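Insecticyanin-A (Manduca sexta, PDB 1Z24) binds the bile pigment biliverdin IX gamma in a hydrophobic pocket and gives hornworms the blue component of their green camouflage colour. Local coordinates at residues N59-V62 with K67-M70; D73-I76 with A80-T83; P103-T108 with A114-C119. All coordinates share one frame; numbering follows the deposited sequence.

Contact 1: residues N59-V62 with K67-M70. With BLV (biliverdin IX gamma chromophore), chain B.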
loop_
_atom_site.group_PDB
_atom_site.type_symbol
_atom_site.label_atom_id
_atom_site.label_comp_id
_atom_site.label_asym_id
_atom_site.label_seq_id
_atom_site.Cartn_x
_atom_site.Cartn_y
_atom_site.Cartn_z
ATOM N N ASN A 59 -27.224 -7.188 14.155
ATOM C CA ASN A 59 -27.157 -6.421 12.938
ATOM C C ASN A 59 -28.478 -6.505 12.186
ATOM O O ASN A 59 -29.121 -7.568 12.092
ATOM C CB ASN A 59 -26.152 -7.045 11.937
ATOM C CG ASN A 59 -24.663 -6.777 12.102
ATOM O OD1 ASN A 59 -24.226 -5.760 12.736
ATOM N ND2 ASN A 59 -23.847 -7.756 11.516
ATOM N N SER A 60 -28.880 -5.390 11.606
ATOM C CA SER A 60 -30.086 -5.390 10.859
ATOM C C SER A 60 -30.148 -4.356 9.778
ATOM O O SER A 60 -29.492 -3.328 9.788
ATOM C CB SER A 60 -31.333 -5.214 11.746
ATOM O OG SER A 60 -31.547 -3.850 12.136
ATOM N N PHE A 61 -31.014 -4.661 8.850
ATOM C CA PHE A 61 -31.299 -3.811 7.740
ATOM C C PHE A 61 -32.652 -4.187 7.195
ATOM O O PHE A 61 -33.251 -5.195 7.588
ATOM C CB PHE A 61 -30.217 -3.619 6.713
ATOM C CG PHE A 61 -29.749 -4.845 5.979
ATOM C CD1 PHE A 61 -30.584 -5.943 5.701
ATOM C CD2 PHE A 61 -28.436 -4.878 5.503
ATOM C CE1 PHE A 61 -30.130 -7.050 4.982
ATOM C CE2 PHE A 61 -27.970 -5.972 4.760
ATOM C CZ PHE A 61 -28.809 -7.072 4.498
ATOM N N VAL A 62 -33.110 -3.379 6.295
ATOM C CA VAL A 62 -34.390 -3.586 5.673
ATOM C C VAL A 62 -34.312 -3.737 4.138
ATOM O O VAL A 62 -33.718 -2.920 3.404
ATOM C CB VAL A 62 -35.388 -2.431 6.056
ATOM C CG1 VAL A 62 -36.778 -2.660 5.469
ATOM C CG2 VAL A 62 -35.559 -2.254 7.575
ATOM N N LYS A 67 -37.386 -6.816 7.649
ATOM C CA LYS A 67 -36.253 -6.501 8.419
ATOM C C LYS A 67 -35.458 -7.723 8.642
ATOM O O LYS A 67 -35.866 -8.577 9.423
ATOM C CB LYS A 67 -36.565 -5.922 9.780
ATOM C CG LYS A 67 -35.382 -5.239 10.452
ATOM C CD LYS A 67 -35.187 -5.477 11.935
ATOM C CE LYS A 67 -36.214 -5.037 12.971
ATOM N NZ LYS A 67 -35.718 -3.995 13.910
ATOM N N GLU A 68 -34.316 -7.775 7.984
ATOM C CA GLU A 68 -33.444 -8.912 8.182
ATOM C C GLU A 68 -32.382 -8.620 9.232
ATOM O O GLU A 68 -31.753 -7.522 9.297
ATOM C CB GLU A 68 -32.816 -9.396 6.897
ATOM C CG GLU A 68 -33.888 -9.724 5.896
ATOM C CD GLU A 68 -33.279 -10.002 4.552
ATOM O OE1 GLU A 68 -32.081 -10.086 4.381
ATOM O OE2 GLU A 68 -34.146 -10.123 3.598
ATOM N N TYR A 69 -32.165 -9.641 10.077
ATOM C CA TYR A 69 -31.184 -9.437 11.097
ATOM C C TYR A 69 -30.307 -10.638 11.378
ATOM O O TYR A 69 -30.580 -11.753 10.923
ATOM C CB TYR A 69 -31.875 -8.914 12.336
ATOM C CG TYR A 69 -32.805 -9.926 12.868
ATOM C CD1 TYR A 69 -32.349 -10.705 13.933
ATOM C CD2 TYR A 69 -34.099 -10.090 12.341
ATOM C CE1 TYR A 69 -33.194 -11.664 14.499
ATOM C CE2 TYR A 69 -34.965 -11.043 12.895
ATOM C CZ TYR A 69 -34.488 -11.814 13.971
ATOM O OH TYR A 69 -35.275 -12.771 14.563
ATOM N N MET A 70 -29.233 -10.375 12.129
ATOM C CA MET A 70 -28.267 -11.399 12.499
ATOM C C MET A 70 -27.850 -11.173 13.919
ATOM O O MET A 70 -27.601 -10.032 14.321
ATOM C CB MET A 70 -26.943 -11.139 11.759
ATOM C CG MET A 70 -27.036 -11.186 10.270
ATOM S SD MET A 70 -25.596 -10.447 9.448
ATOM C CE MET A 70 -24.351 -11.707 9.519
HETATM N NA BLV B . -19.341 -7.434 6.877
HETATM C C1A BLV B . -18.709 -8.334 6.085
HETATM C C2A BLV B . -17.289 -8.461 6.366
HETATM C C3A BLV B . -17.046 -7.600 7.394
HETATM C C4A BLV B . -18.339 -6.957 7.696
HETATM C CMA BLV B . -15.687 -7.231 8.101
HETATM O OA BLV B . -19.293 -8.973 5.236
HETATM C CAA BLV B . -16.329 -9.307 5.632
HETATM C CBA BLV B . -16.091 -8.537 4.367
HETATM C CGA BLV B . -15.265 -9.401 3.416
HETATM O O1A BLV B . -14.089 -9.223 3.253
HETATM O O2A BLV B . -15.801 -10.300 2.847
HETATM C CHB BLV B . -18.482 -5.974 8.674
HETATM N NB BLV B . -20.879 -5.494 8.611
HETATM C C1B BLV B . -19.578 -5.166 8.929
HETATM C C2B BLV B . -19.516 -3.891 9.598
HETATM C C3B BLV B . -20.776 -3.461 9.670
HETATM C C4B BLV B . -21.630 -4.469 9.032
HETATM C CMB BLV B . -18.263 -3.204 10.119
HETATM C CAB BLV B . -21.236 -2.168 10.273
HETATM C CBB BLV B . -22.216 -1.539 9.547
HETATM C CHC BLV B . -23.027 -4.371 8.970
HETATM N NC BLV B . -23.831 -6.283 7.717
HETATM C C1C BLV B . -23.998 -5.244 8.571
HETATM C C2C BLV B . -25.400 -5.127 9.003
HETATM C C3C BLV B . -26.139 -6.102 8.469
HETATM C C4C BLV B . -25.125 -6.859 7.630
HETATM C CMC BLV B . -25.874 -4.150 9.972
HETATM C CAC BLV B . -27.632 -6.479 8.536
HETATM C CBC BLV B . -28.034 -7.754 8.317
HETATM C CHD BLV B . -25.438 -7.963 6.762
HETATM N ND BLV B . -23.350 -9.257 7.026
HETATM C C1D BLV B . -24.656 -9.067 6.490
HETATM C C2D BLV B . -25.034 -10.243 5.647
HETATM C C3D BLV B . -23.978 -11.125 5.672
HETATM C C4D BLV B . -22.982 -10.500 6.524
HETATM C CMD BLV B . -26.301 -10.455 4.877
HETATM O OD BLV B . -21.922 -11.019 6.781
HETATM C CAD BLV B . -23.898 -12.436 4.996
HETATM C CBD BLV B . -24.137 -13.515 6.035
HETATM C CGD BLV B . -23.852 -14.947 5.450
HETATM O O1D BLV B . -24.746 -15.594 5.006
HETATM O O2D BLV B . -22.726 -15.406 5.413
#
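The beta hairpin of strands 55-63 and 66-76 belongs to the lipocalin barrel, and here Asn59, Phe61, Glu68 and Met70 turn their side chains to the face that lines the biliverdin pocket. The strands run antiparallel. Asn59 and Met70 form one hydrogen-bonded pair: Asn59 N donates to Met70 O at 2.9 Å, and Met70 N returns a bond to Asn59 O. Phe61 and Glu68 form the next such pair. Ser60 and Tyr69 lie between them as a non-hydrogen-bonded pair, with Ser60 CA directing a CA-H...O contact at Glu68 O.

On the pocket face, Phe61 lays its ring over the vinyl arm of the pigment. CAC of biliverdin sits 3.5 Å from Phe61 CD2, above the ring and offset toward its rim. With chi1 at 61°, the Phe61 ring stands over its own backbone and its end comes nearer strand 66-76. There Glu68 OE1 meets the ring edge near its plane, 3.7 Å from Phe61 CE1. The carboxylate is turned 56° against the ring. Met70 reaches the terminal lactam ring: its SD is 3.4 Å from biliverdin C1D, and its bent end carries CE along the same ring. Asn59 touches with its CB, 3.5 Å from the pigment methyl CMC, while its ND2 lies 3.8 Å from Met70 SD.

On the other face, Lys67 CD rests 3.9 Å from Ser60 CB, and strand 179-182 pairs with the Lys67-Tyr69 backbone. Asn59 and Met70 also touch Phe92 of strand 88-94. The backbone amides and carbonyls bond strand to strand, and the side chains meet the chromophore largely by van der Waals contact. This suits the flat conjugated faces and hydrocarbon substituents of the pigment; Asn37, Arg97 and Asn118 hydrogen-bond it elsewhere.

Contact 2: residues D73-I76 with A80-T83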
loop_
_atom_site.group_PDB
_atom_site.type_symbol
_atom_site.label_atom_id
_atom_site.label_comp_id
_atom_site.label_asym_id
_atom_site.label_seq_id
_atom_site.Cartn_x
_atom_site.Cartn_y
_atom_site.Cartn_z
ATOM N N ASP A 73 -21.832 -13.163 18.375
ATOM C CA ASP A 73 -20.955 -12.830 19.433
ATOM C C ASP A 73 -19.913 -11.880 18.938
ATOM O O ASP A 73 -19.587 -11.842 17.756
ATOM C CB ASP A 73 -20.322 -14.122 19.956
ATOM C CG ASP A 73 -21.385 -15.084 20.546
ATOM O OD1 ASP A 73 -21.511 -16.247 20.167
ATOM O OD2 ASP A 73 -22.132 -14.538 21.497
ATOM N N LEU A 74 -19.401 -11.128 19.873
ATOM C CA LEU A 74 -18.383 -10.164 19.549
ATOM C C LEU A 74 -17.236 -10.260 20.524
ATOM O O LEU A 74 -17.450 -10.382 21.724
ATOM C CB LEU A 74 -19.031 -8.740 19.574
ATOM C CG LEU A 74 -18.128 -7.688 18.908
ATOM C CD1 LEU A 74 -18.861 -6.399 18.607
ATOM C CD2 LEU A 74 -17.000 -7.298 19.808
ATOM N N GLU A 75 -16.016 -10.176 20.037
ATOM C CA GLU A 75 -14.874 -10.237 20.924
ATOM C C GLU A 75 -13.694 -9.503 20.316
ATOM O O GLU A 75 -13.607 -9.330 19.086
ATOM C CB GLU A 75 -14.506 -11.700 21.079
ATOM C CG GLU A 75 -13.847 -12.096 22.366
ATOM C CD GLU A 75 -13.373 -13.479 22.230
ATOM O OE1 GLU A 75 -12.655 -14.035 23.059
ATOM O OE2 GLU A 75 -13.819 -14.005 21.103
ATOM N N ILE A 76 -12.792 -9.073 21.189
ATOM C CA ILE A 76 -11.645 -8.400 20.684
ATOM C C ILE A 76 -10.763 -9.421 19.991
ATOM O O ILE A 76 -10.555 -10.553 20.462
ATOM C CB ILE A 76 -10.789 -7.781 21.794
ATOM C CG1 ILE A 76 -11.530 -6.726 22.618
ATOM C CG2 ILE A 76 -9.476 -7.170 21.250
ATOM C CD1 ILE A 76 -12.007 -5.484 21.863
ATOM N N ALA A 80 -5.165 -8.224 18.939
ATOM C CA ALA A 80 -5.493 -6.909 19.518
ATOM C C ALA A 80 -5.573 -6.981 21.022
ATOM O O ALA A 80 -5.611 -5.997 21.742
ATOM C CB ALA A 80 -6.880 -6.525 18.967
ATOM N N LYS A 81 -5.647 -8.175 21.535
ATOM C CA LYS A 81 -5.708 -8.253 22.974
ATOM C C LYS A 81 -4.372 -7.776 23.563
ATOM O O LYS A 81 -4.304 -7.176 24.621
ATOM C CB LYS A 81 -6.052 -9.641 23.547
ATOM C CG LYS A 81 -7.529 -9.870 23.460
ATOM C CD LYS A 81 -7.924 -11.306 23.445
ATOM C CE LYS A 81 -9.329 -11.436 23.986
ATOM N NZ LYS A 81 -9.726 -12.830 24.129
ATOM N N TYR A 82 -3.312 -8.061 22.842
ATOM C CA TYR A 82 -1.982 -7.710 23.228
ATOM C C TYR A 82 -1.587 -6.314 22.849
ATOM O O TYR A 82 -0.845 -5.642 23.586
ATOM C CB TYR A 82 -1.017 -8.695 22.536
ATOM C CG TYR A 82 -1.048 -10.022 23.258
ATOM C CD1 TYR A 82 -1.924 -11.019 22.796
ATOM C CD2 TYR A 82 -0.212 -10.271 24.367
ATOM C CE1 TYR A 82 -2.003 -12.252 23.453
ATOM C CE2 TYR A 82 -0.294 -11.501 25.037
ATOM C CZ TYR A 82 -1.203 -12.467 24.580
ATOM O OH TYR A 82 -1.282 -13.649 25.194
ATOM N N THR A 83 -2.055 -5.883 21.686
ATOM C CA THR A 83 -1.685 -4.553 21.266
ATOM C C THR A 83 -2.687 -3.515 21.747
ATOM O O THR A 83 -2.371 -2.353 21.789
ATOM C CB THR A 83 -1.562 -4.411 19.743
ATOM O OG1 THR A 83 -2.865 -4.721 19.183
ATOM C CG2 THR A 83 -0.528 -5.366 19.154
#
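Ile76 and Ala80 make the apolar part of this contact, where the end of strand 66-76 meets the short helix 80-83. Ile76 CG2 lies 3.5 Å from Ala80 CB. The same methyl is 4.0 Å from Lys81 CG, so one branch of Ile76 touches two successive helix residues. CG2, on the far side of CB from the backbone N, is the branch that faces the helix; CG1 carries the end of the side chain away.

The polar part lies beside it. Lys81 extends back along the strand end, its chain straight beyond CG. Its CE passes 3.8 Å from Ile76 O. Its NZ then reaches Glu75 OE1 at 3.3 Å, a salt bridge whose hydrogen bond is weak. Glu75 is also extended beyond CG, and the two chains cross at an angle to meet at their charged ends.

Further out, the strand is held by its sheet neighbours. The backbone of Glu75 bonds to Val89, and that of Leu74 bonds to Ala55. Phe18 packs on Ile76, and Lys87 touches Ala80.

The contact therefore folds a short turn of helix against the strand that precedes it. The Ile76 side chain is about 13 Å from the bound biliverdin. Glu75 and Lys81 are both exposed. Solvent would probably screen their charges, and the long bond between them suggests a modest attraction beside the small apolar contact.

Contact 3: residues P103-T108 with A114-C119. With BLV (biliverdin IX gamma chromophore), chain B.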
loop_
_atom_site.group_PDB
_atom_site.type_symbol
_atom_site.label_atom_id
_atom_site.label_comp_id
_atom_site.label_asym_id
_atom_site.label_seq_id
_atom_site.Cartn_x
_atom_site.Cartn_y
_atom_site.Cartn_z
ATOM N N PRO A 103 -13.742 -6.641 11.471
ATOM C CA PRO A 103 -13.561 -5.270 11.051
ATOM C C PRO A 103 -12.395 -4.601 11.793
ATOM O O PRO A 103 -12.128 -4.835 12.963
ATOM C CB PRO A 103 -14.830 -4.547 11.475
ATOM C CG PRO A 103 -15.779 -5.625 11.999
ATOM C CD PRO A 103 -14.882 -6.766 12.424
ATOM N N TRP A 104 -11.687 -3.769 11.100
ATOM C CA TRP A 104 -10.602 -3.061 11.701
ATOM C C TRP A 104 -11.100 -1.625 11.908
ATOM O O TRP A 104 -11.649 -1.020 11.001
ATOM C CB TRP A 104 -9.383 -2.919 10.720
ATOM C CG TRP A 104 -8.730 -4.235 10.459
ATOM C CD1 TRP A 104 -9.394 -5.411 10.252
ATOM C CD2 TRP A 104 -7.337 -4.526 10.345
ATOM N NE1 TRP A 104 -8.501 -6.428 10.038
ATOM C CE2 TRP A 104 -7.212 -5.896 10.055
ATOM C CE3 TRP A 104 -6.192 -3.752 10.382
ATOM C CZ2 TRP A 104 -5.954 -6.506 9.831
ATOM C CZ3 TRP A 104 -4.953 -4.328 10.205
ATOM C CH2 TRP A 104 -4.841 -5.689 9.902
ATOM N N VAL A 105 -10.904 -1.067 13.090
ATOM C CA VAL A 105 -11.328 0.298 13.371
ATOM C C VAL A 105 -10.147 1.215 13.155
ATOM O O VAL A 105 -9.179 1.221 13.932
ATOM C CB VAL A 105 -11.837 0.469 14.836
ATOM C CG1 VAL A 105 -12.467 1.891 15.074
ATOM C CG2 VAL A 105 -12.956 -0.561 14.976
ATOM N N LEU A 106 -10.222 1.986 12.074
ATOM C CA LEU A 106 -9.140 2.911 11.771
ATOM C C LEU A 106 -9.127 4.121 12.701
ATOM O O LEU A 106 -8.084 4.641 13.085
ATOM C CB LEU A 106 -9.331 3.475 10.353
ATOM C CG LEU A 106 -9.304 2.434 9.259
ATOM C CD1 LEU A 106 -9.058 3.071 7.888
ATOM C CD2 LEU A 106 -8.272 1.385 9.624
ATOM N N ALA A 107 -10.306 4.591 13.045
ATOM C CA ALA A 107 -10.446 5.753 13.929
ATOM C C ALA A 107 -11.878 5.939 14.450
ATOM O O ALA A 107 -12.859 5.594 13.804
ATOM C CB ALA A 107 -10.276 6.990 13.064
ATOM N N THR A 108 -11.979 6.502 15.643
ATOM C CA THR A 108 -13.253 6.759 16.246
ATOM C C THR A 108 -13.121 7.650 17.474
ATOM O O THR A 108 -12.105 7.655 18.194
ATOM C CB THR A 108 -13.804 5.436 16.776
ATOM O OG1 THR A 108 -15.123 5.682 17.242
ATOM C CG2 THR A 108 -12.977 4.857 17.958
ATOM N N ALA A 114 -17.207 6.413 13.772
ATOM C CA ALA A 114 -16.215 5.372 13.653
ATOM C C ALA A 114 -15.939 5.147 12.184
ATOM O O ALA A 114 -16.851 5.229 11.367
ATOM C CB ALA A 114 -16.548 4.005 14.266
ATOM N N ILE A 115 -14.675 4.860 11.852
ATOM C CA ILE A 115 -14.254 4.544 10.486
ATOM C C ILE A 115 -13.680 3.131 10.560
ATOM O O ILE A 115 -12.605 2.903 11.157
ATOM C CB ILE A 115 -13.310 5.540 9.835
ATOM C CG1 ILE A 115 -13.962 6.915 9.840
ATOM C CG2 ILE A 115 -13.015 5.164 8.399
ATOM C CD1 ILE A 115 -12.900 7.976 9.572
ATOM N N ASN A 116 -14.437 2.179 9.981
ATOM C CA ASN A 116 -14.101 0.744 9.951
ATOM C C ASN A 116 -13.645 0.298 8.580
ATOM O O ASN A 116 -14.040 0.879 7.574
ATOM C CB ASN A 116 -15.299 -0.106 10.433
ATOM C CG ASN A 116 -15.438 -0.080 11.944
ATOM O OD1 ASN A 116 -16.090 -0.921 12.536
ATOM N ND2 ASN A 116 -14.846 0.852 12.541
ATOM N N TYR A 117 -12.816 -0.731 8.544
ATOM C CA TYR A 117 -12.310 -1.186 7.265
ATOM C C TYR A 117 -11.870 -2.632 7.265
ATOM O O TYR A 117 -11.769 -3.214 8.291
ATOM C CB TYR A 117 -11.012 -0.359 7.167
ATOM C CG TYR A 117 -9.867 -0.743 6.208
ATOM C CD1 TYR A 117 -9.742 -0.090 4.980
ATOM C CD2 TYR A 117 -8.916 -1.705 6.562
ATOM C CE1 TYR A 117 -8.707 -0.372 4.083
ATOM C CE2 TYR A 117 -7.865 -1.995 5.690
ATOM C CZ TYR A 117 -7.765 -1.326 4.467
ATOM O OH TYR A 117 -6.734 -1.613 3.631
ATOM N N ASN A 118 -11.624 -3.206 6.104
ATOM C CA ASN A 118 -11.144 -4.573 5.972
ATOM C C ASN A 118 -10.508 -4.707 4.591
ATOM O O ASN A 118 -10.774 -3.897 3.727
ATOM C CB ASN A 118 -11.979 -5.769 6.396
ATOM C CG ASN A 118 -12.657 -6.443 5.226
ATOM O OD1 ASN A 118 -13.400 -5.819 4.452
ATOM N ND2 ASN A 118 -12.451 -7.733 5.144
ATOM N N CYS A 119 -9.653 -5.688 4.424
ATOM C CA CYS A 119 -8.927 -5.983 3.214
ATOM C C CYS A 119 -8.943 -7.469 3.115
ATOM O O CYS A 119 -8.525 -8.164 4.020
ATOM C CB CYS A 119 -7.467 -5.417 3.214
ATOM S SG CYS A 119 -6.759 -5.710 1.563
HETATM N NA BLV B . -19.341 -7.434 6.877
HETATM C C1A BLV B . -18.709 -8.334 6.085
HETATM C C2A BLV B . -17.289 -8.461 6.366
HETATM C C3A BLV B . -17.046 -7.600 7.394
HETATM C C4A BLV B . -18.339 -6.957 7.696
HETATM C CMA BLV B . -15.687 -7.231 8.101
HETATM O OA BLV B . -19.293 -8.973 5.236
HETATM C CAA BLV B . -16.329 -9.307 5.632
HETATM C CBA BLV B . -16.091 -8.537 4.367
HETATM C CGA BLV B . -15.265 -9.401 3.416
HETATM O O1A BLV B . -14.089 -9.223 3.253
HETATM O O2A BLV B . -15.801 -10.300 2.847
HETATM C CHB BLV B . -18.482 -5.974 8.674
HETATM N NB BLV B . -20.879 -5.494 8.611
HETATM C C1B BLV B . -19.578 -5.166 8.929
HETATM C C2B BLV B . -19.516 -3.891 9.598
HETATM C C3B BLV B . -20.776 -3.461 9.670
HETATM C C4B BLV B . -21.630 -4.469 9.032
HETATM C CMB BLV B . -18.263 -3.204 10.119
HETATM C CAB BLV B . -21.236 -2.168 10.273
HETATM C CBB BLV B . -22.216 -1.539 9.547
HETATM C CHC BLV B . -23.027 -4.371 8.970
HETATM N NC BLV B . -23.831 -6.283 7.717
HETATM C C1C BLV B . -23.998 -5.244 8.571
HETATM C C2C BLV B . -25.400 -5.127 9.003
HETATM C C3C BLV B . -26.139 -6.102 8.469
HETATM C C4C BLV B . -25.125 -6.859 7.630
HETATM C CMC BLV B . -25.874 -4.150 9.972
HETATM C CAC BLV B . -27.632 -6.479 8.536
HETATM C CBC BLV B . -28.034 -7.754 8.317
HETATM C CHD BLV B . -25.438 -7.963 6.762
HETATM N ND BLV B . -23.350 -9.257 7.026
HETATM C C1D BLV B . -24.656 -9.067 6.490
HETATM C C2D BLV B . -25.034 -10.243 5.647
HETATM C C3D BLV B . -23.978 -11.125 5.672
HETATM C C4D BLV B . -22.982 -10.500 6.524
HETATM C CMD BLV B . -26.301 -10.455 4.877
HETATM O OD BLV B . -21.922 -11.019 6.781
HETATM C CAD BLV B . -23.898 -12.436 4.996
HETATM C CBD BLV B . -24.137 -13.515 6.035
HETATM C CGD BLV B . -23.852 -14.947 5.450
HETATM O O1D BLV B . -24.746 -15.594 5.006
HETATM O O2D BLV B . -22.726 -15.406 5.413
#
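A classic beta bulge interrupts the hairpin of strands 97-108 and 113-122 in the lipocalin barrel: Leu106 and Ala107 both face Ile115. Ile115 O accepts from Leu106 N at 2.7 Å and, weakly, from Ala107 N at 3.4 Å. Ile115 N answers with a bond to Ala107 O. Before the bulge, Trp104 and Tyr117 form a regular antiparallel hydrogen-bonded pair.

The bulge also turns Leu106 toward the partner strand. Its CG rests 3.9 Å from Tyr117 CB, and the two side chains cross. Trp104 CB approaches the edge of the Tyr117 ring, near its plane. On the other face Val105 and Asn116 lie side by side, with Asn116 ND2 3.4 Å from Val105 CG2. Asn116 OD1 is taken by the hydroxyl of Tyr88.

Asn118 ND2 donates a nearly straight bond of 2.9 Å to the propionate oxygen O1A of biliverdin (169°). His131 holds Asn118 OD1, which helps to fix the amide. Pro103 CB lies 3.9 Å from the pigment methyl CMB.

Strand 127-136 pairs with 114-119 on its far edge, helix 144-154 sets Val152 against Ala107 and Ile115, and the disulfide of Cys119 with Cys9 ties in the N-terminal segment.

Overall arrangement
All three contacts reach the same curled sheet of the lipocalin barrel. Contacts 1 and 3 are buried hairpins that meet different rings of the chromophore, with centres about 21 Å apart and no direct touch; biliverdin bridges them. Contact 1 meets the pigment by van der Waals contacts of a phenyl ring, a thioether and an amide side chain, while contact 3 gives one hydrogen bond to a propionate, from an asparagine amide. Contact 1 has regular strand pairing, and contact 3 breaks its register. Contact 2 is partly buried and nearer the surface. It shares strand 66-76 with contact 1, but their centres lie about 24 Å apart, and an exposed salt bridge takes the place of backbone bonding. It does not touch the pigment.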